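Local coordinates for tRNA (adenine(58)-N(1))-methyltransferase catalytic subunit TRM61 C-terminal domain-containing protein (Thermoplasma acidophilum, PDB 1YB2), which probably transfers a methyl group from S-adenosyl-L-methionine to N1 of adenine 58 in tRNA, at residues A182-I187 with T208-N213; I28-D33 with P80-R85; C106-G111 with S126-A131. One frame throughout, in Å; residues are numbered along the deposited sequence.

Contact 1 (A182-I187 with T208-N213); sequences AVIADI and TFYLPN
The Tyr210 ring presents an edge to the carbonyl of Ala185, with CD1 4.1 Å from Ala185 O, while Ile184 CG2 approaches the ring obliquely, 4.3 Å from Tyr210 CE1. The Phe209 ring, on the other side of the sheet, takes the methyl of Ala185 obliquely, Ala185 CB lying 3.9 Å from Phe209 CD2. Ile184, Thr208 and Tyr210 thus share one face of the sheet, and Ala185 and Phe209 the other. The two strands run in parallel, their short axes only 5° apart. Thr208 holds both of its backbone groups across the gap: its N donates to Val183 O (2.8 Å), and its O accepts from Ala185 N (2.8 Å). Two residues on, Tyr210 N donates to Ala185 O (2.9 Å). Beyond this the strands part and water takes over. Asp186 has CG anti to its backbone N (chi1 -176°), which brings OD1 beside Tyr210; the carboxylate and ring planes stand 55° apart. A water donates to Asp186 OD1 (2.6 Å) and to Tyr210 O (2.8 Å), joining the acid to the neighbouring strand. A second water links Ile187 N to the same carbonyl; at the opposite end of the pairing a third joins Val183 O to Thr208 OG1. Asp186, predicted to bind S-adenosyl-L-methionine, lies near the C-terminal end of the strand, where class I methyltransferases usually place cofactor ligands. Both strands are central in the seven-stranded sheet of this fold: strand 113-117 flanks 180-185, and 258-267 flanks 205-211. Helix 123-132 packs on Ile184, whereas helix 214-223 lies against Phe209 and Leu211.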
# COMPACT_ATOMS: atom_id res chain seq x y z
N ALA A 182 6.65 9.96 9.73
CA ALA A 182 5.32 9.34 9.65
C ALA A 182 5.07 8.62 10.95
O ALA A 182 6.00 8.12 11.59
CB ALA A 182 5.24 8.33 8.49
N VAL A 183 3.81 8.59 11.35
CA VAL A 183 3.37 7.84 12.52
C VAL A 183 2.25 6.92 12.09
O VAL A 183 1.32 7.32 11.37
CB VAL A 183 2.87 8.73 13.67
CG1 VAL A 183 2.33 7.86 14.82
CG2 VAL A 183 4.00 9.65 14.17
N ILE A 184 2.37 5.67 12.51
CA ILE A 184 1.34 4.68 12.27
C ILE A 184 0.92 4.14 13.63
O ILE A 184 1.74 3.58 14.37
CB ILE A 184 1.84 3.58 11.31
CG1 ILE A 184 2.01 4.18 9.90
CG2 ILE A 184 0.83 2.41 11.29
CD1 ILE A 184 3.16 3.64 9.11
N ALA A 185 -0.36 4.34 13.97
CA ALA A 185 -0.88 4.03 15.30
C ALA A 185 -2.03 3.02 15.30
O ALA A 185 -3.05 3.22 14.63
CB ALA A 185 -1.30 5.31 16.01
N ASP A 186 -1.86 1.96 16.08
CA ASP A 186 -2.86 0.93 16.25
C ASP A 186 -2.92 0.64 17.74
O ASP A 186 -2.37 -0.35 18.22
CB ASP A 186 -2.48 -0.31 15.43
CG ASP A 186 -3.53 -1.42 15.46
OD1 ASP A 186 -4.70 -1.19 15.89
OD2 ASP A 186 -3.17 -2.54 15.06
N ILE A 187 -3.53 1.57 18.46
CA ILE A 187 -3.73 1.46 19.91
C ILE A 187 -5.20 1.69 20.24
O ILE A 187 -5.92 2.28 19.43
CB ILE A 187 -2.85 2.46 20.71
CG1 ILE A 187 -2.98 3.89 20.15
CG2 ILE A 187 -1.40 1.96 20.79
CD1 ILE A 187 -2.32 4.94 21.04
N THR A 208 -1.31 8.07 10.73
CA THR A 208 -2.39 7.16 10.32
C THR A 208 -2.86 6.43 11.56
O THR A 208 -2.03 5.82 12.25
CB THR A 208 -1.89 6.14 9.26
OG1 THR A 208 -1.44 6.84 8.09
CG2 THR A 208 -3.01 5.21 8.85
N PHE A 209 -4.16 6.48 11.84
CA PHE A 209 -4.73 5.84 13.02
C PHE A 209 -5.68 4.73 12.59
O PHE A 209 -6.56 5.00 11.79
CB PHE A 209 -5.55 6.84 13.86
CG PHE A 209 -4.76 7.98 14.41
CD1 PHE A 209 -4.58 9.15 13.67
CD2 PHE A 209 -4.19 7.89 15.68
CE1 PHE A 209 -3.85 10.22 14.19
CE2 PHE A 209 -3.45 8.95 16.21
CZ PHE A 209 -3.27 10.11 15.44
N TYR A 210 -5.50 3.53 13.13
CA TYR A 210 -6.38 2.38 12.83
C TYR A 210 -7.27 2.15 14.04
O TYR A 210 -6.76 2.01 15.15
CB TYR A 210 -5.56 1.11 12.57
CG TYR A 210 -4.95 1.06 11.20
CD1 TYR A 210 -3.72 1.69 10.94
CD2 TYR A 210 -5.59 0.39 10.15
CE1 TYR A 210 -3.13 1.65 9.66
CE2 TYR A 210 -5.00 0.35 8.85
CZ TYR A 210 -3.78 0.99 8.63
OH TYR A 210 -3.20 0.97 7.38
N LEU A 211 -8.60 2.17 13.82
CA LEU A 211 -9.59 1.94 14.87
C LEU A 211 -10.55 0.82 14.43
O LEU A 211 -10.77 0.63 13.23
CB LEU A 211 -10.38 3.22 15.20
CG LEU A 211 -9.78 4.33 16.07
CD1 LEU A 211 -9.30 3.80 17.41
CD2 LEU A 211 -8.65 5.11 15.34
N PRO A 212 -11.08 0.03 15.38
CA PRO A 212 -11.91 -1.10 14.96
C PRO A 212 -13.38 -0.75 14.73
O PRO A 212 -14.09 -1.53 14.12
CB PRO A 212 -11.78 -2.07 16.14
CG PRO A 212 -11.69 -1.19 17.33
CD PRO A 212 -10.92 0.06 16.85
N ASN A 213 -13.84 0.40 15.22
CA ASN A 213 -15.24 0.77 15.00
C ASN A 213 -15.48 2.26 14.82
O ASN A 213 -14.58 3.10 15.05
CB ASN A 213 -16.16 0.18 16.08
CG ASN A 213 -15.78 0.59 17.49
OD1 ASN A 213 -15.89 1.76 17.87
ND2 ASN A 213 -15.35 -0.38 18.29
O HOH W 1 1.22 7.59 8.24
O HOH W 2 -6.82 -0.06 16.98
O HOH W 3 -5.05 3.60 17.02

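Contact 2 (I28-D33 with P80-R85); sequences ILVSED and PMYFGR
Asp33 O is gripped by both terminal nitrogens of Arg85, which fork round the one carbonyl. Arg85 NH2 lies 2.5 Å from Asp33 O, a distance short enough to be read with caution, nearly in line with the C=O bond but tilted from the guanidinium plane; the bond from Arg85 NH1 to Asp33 O (2.9 Å) is weak. The arginine gets there by bending at both chi2 (-73°) and chi3. Ser31 OG accepts from Asp33 N (3.0 Å), an ST turn that shapes the backbone carrying this carbonyl. The apolar half centres on Tyr82. Val30 CG1 stands 3.7 Å from the Tyr82 ring centroid and 11° off the normal, a CH-pi contact over the face; Met81 CG covers the opposite face nearer the rim. Ile28 CG2 meets Tyr82 CB at 4.1 Å. Strands 229-242 and 258-267 also pack on Val30 and Tyr82, so the N-terminal sheet is joined here to the methyltransferase domain. Arg241 of the second subunit bonds to Glu32 O and lies close to Arg85. Backbone carbonyls thus take both arginines, and their partial negative charge probably eases this crowding of like charges at the subunit interface.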
# COMPACT_ATOMS: atom_id res chain seq x y z
N ILE A 28 1.89 21.28 -2.32
CA ILE A 28 0.48 20.90 -2.19
C ILE A 28 -0.19 21.68 -1.05
O ILE A 28 0.40 21.90 0.02
CB ILE A 28 0.34 19.35 -1.94
CG1 ILE A 28 1.07 18.54 -3.02
CG2 ILE A 28 -1.13 18.90 -1.84
CD1 ILE A 28 0.74 18.91 -4.47
N LEU A 29 -1.43 22.09 -1.27
CA LEU A 29 -2.27 22.63 -0.21
C LEU A 29 -3.38 21.62 0.11
O LEU A 29 -4.20 21.29 -0.75
CB LEU A 29 -2.87 23.97 -0.63
CG LEU A 29 -1.86 25.08 -0.95
CD1 LEU A 29 -2.59 26.31 -1.41
CD2 LEU A 29 -0.98 25.41 0.25
N VAL A 30 -3.39 21.11 1.33
CA VAL A 30 -4.33 20.05 1.70
C VAL A 30 -5.37 20.55 2.69
O VAL A 30 -5.17 21.58 3.34
CB VAL A 30 -3.62 18.79 2.28
CG1 VAL A 30 -2.55 18.30 1.34
CG2 VAL A 30 -3.02 19.05 3.67
N SER A 31 -6.48 19.82 2.81
CA SER A 31 -7.51 20.12 3.79
C SER A 31 -8.46 18.95 3.91
O SER A 31 -8.29 17.93 3.24
CB SER A 31 -8.27 21.40 3.42
OG SER A 31 -9.24 21.13 2.43
N GLU A 32 -9.46 19.09 4.78
CA GLU A 32 -10.51 18.09 4.94
C GLU A 32 -11.45 18.05 3.72
O GLU A 32 -12.25 17.14 3.60
CB GLU A 32 -11.29 18.27 6.26
CG GLU A 32 -11.86 16.93 6.78
CD GLU A 32 -12.73 16.99 8.05
OE1 GLU A 32 -12.29 17.56 9.10
OE2 GLU A 32 -13.85 16.40 8.01
N ASP A 33 -11.35 19.02 2.82
CA ASP A 33 -12.08 18.87 1.53
C ASP A 33 -11.35 19.25 0.24
O ASP A 33 -10.97 18.35 -0.52
CB ASP A 33 -13.50 19.47 1.58
CG ASP A 33 -13.50 20.94 1.87
OD1 ASP A 33 -12.79 21.35 2.80
OD2 ASP A 33 -14.23 21.69 1.17
N PRO A 80 2.16 10.66 -2.64
CA PRO A 80 1.23 10.01 -3.56
C PRO A 80 -0.21 9.93 -3.08
O PRO A 80 -1.10 9.83 -3.90
CB PRO A 80 1.83 8.60 -3.74
CG PRO A 80 2.67 8.40 -2.58
CD PRO A 80 3.23 9.74 -2.22
N MSE A 81 -0.44 10.00 -1.76
CA MSE A 81 -1.81 10.04 -1.26
C MSE A 81 -2.58 11.27 -1.72
O MSE A 81 -3.80 11.23 -1.74
CB MSE A 81 -1.92 9.88 0.28
CG MSE A 81 -1.46 11.05 1.13
SE MSE A 81 -2.05 10.81 3.07
CE MSE A 81 -2.82 9.04 2.93
N TYR A 82 -1.88 12.34 -2.12
CA TYR A 82 -2.51 13.58 -2.59
C TYR A 82 -2.70 13.69 -4.10
O TYR A 82 -3.42 14.58 -4.58
CB TYR A 82 -1.73 14.81 -2.10
CG TYR A 82 -1.50 14.84 -0.61
CD1 TYR A 82 -2.54 14.61 0.29
CD2 TYR A 82 -0.23 15.11 -0.10
CE1 TYR A 82 -2.32 14.64 1.69
CE2 TYR A 82 -0.00 15.14 1.27
CZ TYR A 82 -1.06 14.91 2.17
OH TYR A 82 -0.84 14.95 3.54
N PHE A 83 -2.05 12.78 -4.83
CA PHE A 83 -1.97 12.87 -6.29
C PHE A 83 -3.34 12.98 -6.93
O PHE A 83 -3.58 13.88 -7.71
CB PHE A 83 -1.18 11.67 -6.85
CG PHE A 83 -1.02 11.69 -8.35
CD1 PHE A 83 0.05 12.36 -8.95
CD2 PHE A 83 -1.91 11.00 -9.17
CE1 PHE A 83 0.22 12.36 -10.34
CE2 PHE A 83 -1.76 10.99 -10.56
CZ PHE A 83 -0.69 11.67 -11.14
N GLY A 84 -4.25 12.09 -6.57
CA GLY A 84 -5.59 12.09 -7.16
C GLY A 84 -6.43 13.33 -6.87
O GLY A 84 -7.31 13.69 -7.66
N ARG A 85 -6.14 13.99 -5.74
CA ARG A 85 -6.87 15.20 -5.33
C ARG A 85 -6.37 16.46 -6.04
O ARG A 85 -7.13 17.41 -6.22
CB ARG A 85 -6.75 15.42 -3.81
CG ARG A 85 -7.30 14.29 -2.93
CD ARG A 85 -8.84 14.26 -2.94
NE ARG A 85 -9.43 14.39 -1.60
CZ ARG A 85 -10.18 15.43 -1.22
NH1 ARG A 85 -10.68 15.48 0.03
NH2 ARG A 85 -10.43 16.42 -2.07

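Contact 3 (C106-G111 with S126-A131); sequences CGLRPG and SYILYA
Residues 108-110 pass in extended conformation beside the last turn of helix 123-132, with Arg109 CA 5.8 Å from Ala131 CA as the closest pair of alpha carbons. Leu108 carries the contact. Its CB sits against the methyl of Ala131, 3.8 Å from Ala131 CB, and farther out its CD2 branch lies along the previous turn, 3.9 Å from Ile128 CG1 and equally near Ile128 CA. Both Leu108 torsions, chi1 -99° and chi2 33°, stand off the staggered positions; they send CD2 over the helix. Ile128 meets it with CG1, the branch anti to its carbonyl carbon (chi1 -68°), and the two side chains cross at a slant. At the other end of the contact CG and CD of Pro110 rest on the carbonyl of Ala131, each 3.4 Å from Ala131 O. The loop leads into strand 113-117, whose Ile114 touches both Leu108 and Ile128 and so completes a small apolar cluster beneath the helix. The outer side belongs to the dimer: Arg109 makes a cation-pi contact with Tyr130 of the second subunit, Tyr130 receives the same from Arg109 of that subunit, and Pro110 packs against Pro110 of the second subunit. Between loop and helix, then, the attachment is made by apolar and van der Waals contact, with the polar element of Ala131 O met by proline carbons, while charged and aromatic groups from the same two segments serve the join between subunits.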
# COMPACT_ATOMS: atom_id res chain seq x y z
N CYS A 106 -1.01 5.24 2.33
CA CYS A 106 -0.02 6.28 2.60
C CYS A 106 1.24 6.09 1.77
O CYS A 106 1.36 5.14 0.98
CB CYS A 106 0.29 6.44 4.11
SG CYS A 106 1.46 5.26 4.88
N GLY A 107 2.18 7.02 1.93
CA GLY A 107 3.36 7.04 1.09
C GLY A 107 4.59 6.66 1.86
O GLY A 107 5.20 7.50 2.52
N LEU A 108 4.94 5.38 1.77
CA LEU A 108 6.21 4.92 2.32
C LEU A 108 7.25 4.92 1.21
O LEU A 108 6.99 4.51 0.07
CB LEU A 108 6.07 3.52 2.93
CG LEU A 108 5.89 3.32 4.44
CD1 LEU A 108 5.10 4.44 5.11
CD2 LEU A 108 5.22 1.96 4.69
N ARG A 109 8.44 5.38 1.57
CA ARG A 109 9.59 5.40 0.67
C ARG A 109 10.85 5.25 1.53
O ARG A 109 10.83 5.60 2.72
CB ARG A 109 9.65 6.73 -0.12
CG ARG A 109 9.72 7.97 0.75
CD ARG A 109 10.75 8.94 0.24
NE ARG A 109 10.17 9.90 -0.70
CZ ARG A 109 10.82 10.44 -1.73
NH1 ARG A 109 12.09 10.10 -1.98
NH2 ARG A 109 10.20 11.29 -2.53
N PRO A 110 11.93 4.73 0.94
CA PRO A 110 13.22 4.64 1.65
C PRO A 110 13.71 5.96 2.24
O PRO A 110 13.49 7.03 1.66
CB PRO A 110 14.18 4.14 0.57
CG PRO A 110 13.33 3.41 -0.38
CD PRO A 110 12.02 4.15 -0.41
N GLY A 111 14.37 5.88 3.39
CA GLY A 111 15.00 7.03 4.02
C GLY A 111 14.20 7.66 5.16
O GLY A 111 14.74 8.42 5.95
N SER A 126 6.34 -5.35 8.83
CA SER A 126 6.93 -6.05 7.70
C SER A 126 6.79 -5.23 6.41
O SER A 126 7.79 -5.04 5.71
CB SER A 126 6.36 -7.46 7.58
OG SER A 126 6.54 -7.96 6.26
N TYR A 127 5.59 -4.72 6.12
CA TYR A 127 5.43 -3.81 5.00
C TYR A 127 6.32 -2.57 5.07
O TYR A 127 6.83 -2.11 4.04
CB TYR A 127 3.97 -3.36 4.86
CG TYR A 127 3.09 -4.39 4.26
CD1 TYR A 127 2.23 -5.15 5.06
CD2 TYR A 127 3.10 -4.63 2.87
CE1 TYR A 127 1.40 -6.12 4.51
CE2 TYR A 127 2.26 -5.61 2.30
CZ TYR A 127 1.42 -6.34 3.14
OH TYR A 127 0.57 -7.30 2.62
N ILE A 128 6.48 -2.02 6.27
CA ILE A 128 7.32 -0.83 6.47
C ILE A 128 8.77 -1.16 6.12
O ILE A 128 9.41 -0.44 5.33
CB ILE A 128 7.20 -0.29 7.92
CG1 ILE A 128 5.79 0.30 8.17
CG2 ILE A 128 8.28 0.76 8.22
CD1 ILE A 128 5.45 0.48 9.66
N LEU A 129 9.28 -2.26 6.67
CA LEU A 129 10.68 -2.63 6.41
C LEU A 129 10.95 -2.96 4.95
O LEU A 129 12.02 -2.62 4.42
CB LEU A 129 11.13 -3.79 7.30
CG LEU A 129 11.28 -3.53 8.81
CD1 LEU A 129 11.95 -4.73 9.48
CD2 LEU A 129 12.07 -2.27 9.11
N TYR A 130 9.99 -3.60 4.29
CA TYR A 130 10.13 -3.91 2.86
C TYR A 130 10.24 -2.62 2.05
O TYR A 130 11.08 -2.50 1.16
CB TYR A 130 8.96 -4.77 2.39
CG TYR A 130 9.20 -5.53 1.09
CD1 TYR A 130 10.00 -6.66 1.06
CD2 TYR A 130 8.59 -5.12 -0.11
CE1 TYR A 130 10.20 -7.38 -0.14
CE2 TYR A 130 8.78 -5.82 -1.30
CZ TYR A 130 9.58 -6.94 -1.30
OH TYR A 130 9.76 -7.63 -2.48
N ALA A 131 9.40 -1.65 2.37
CA ALA A 131 9.38 -0.35 1.68
C ALA A 131 10.63 0.49 1.94
O ALA A 131 11.16 1.14 1.02
CB ALA A 131 8.11 0.43 2.04

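From the N terminus, contact 2 closes first: the chain runs through strands of the N-terminal sheet, and residues 80-85 then come back onto 28-33. Contact 3 follows, tying the loop 106-111 to helix 123-132 across a short span that holds strand 113-117. Contact 1 comes last, pairing two parallel strands linked through helix 194-199, a beta-alpha-beta connection. All three lie in series, so none nests or crosses. Contact 3 stands between the others: Ile128 CD1 packs on Ile184 CD1 (3.9 Å) of contact 1, and Cys106 and Gly107 touch Met81 and Pro80 of contact 2. Contacts 2 and 3 also reach the second subunit, whereas contact 1 remains inside its own.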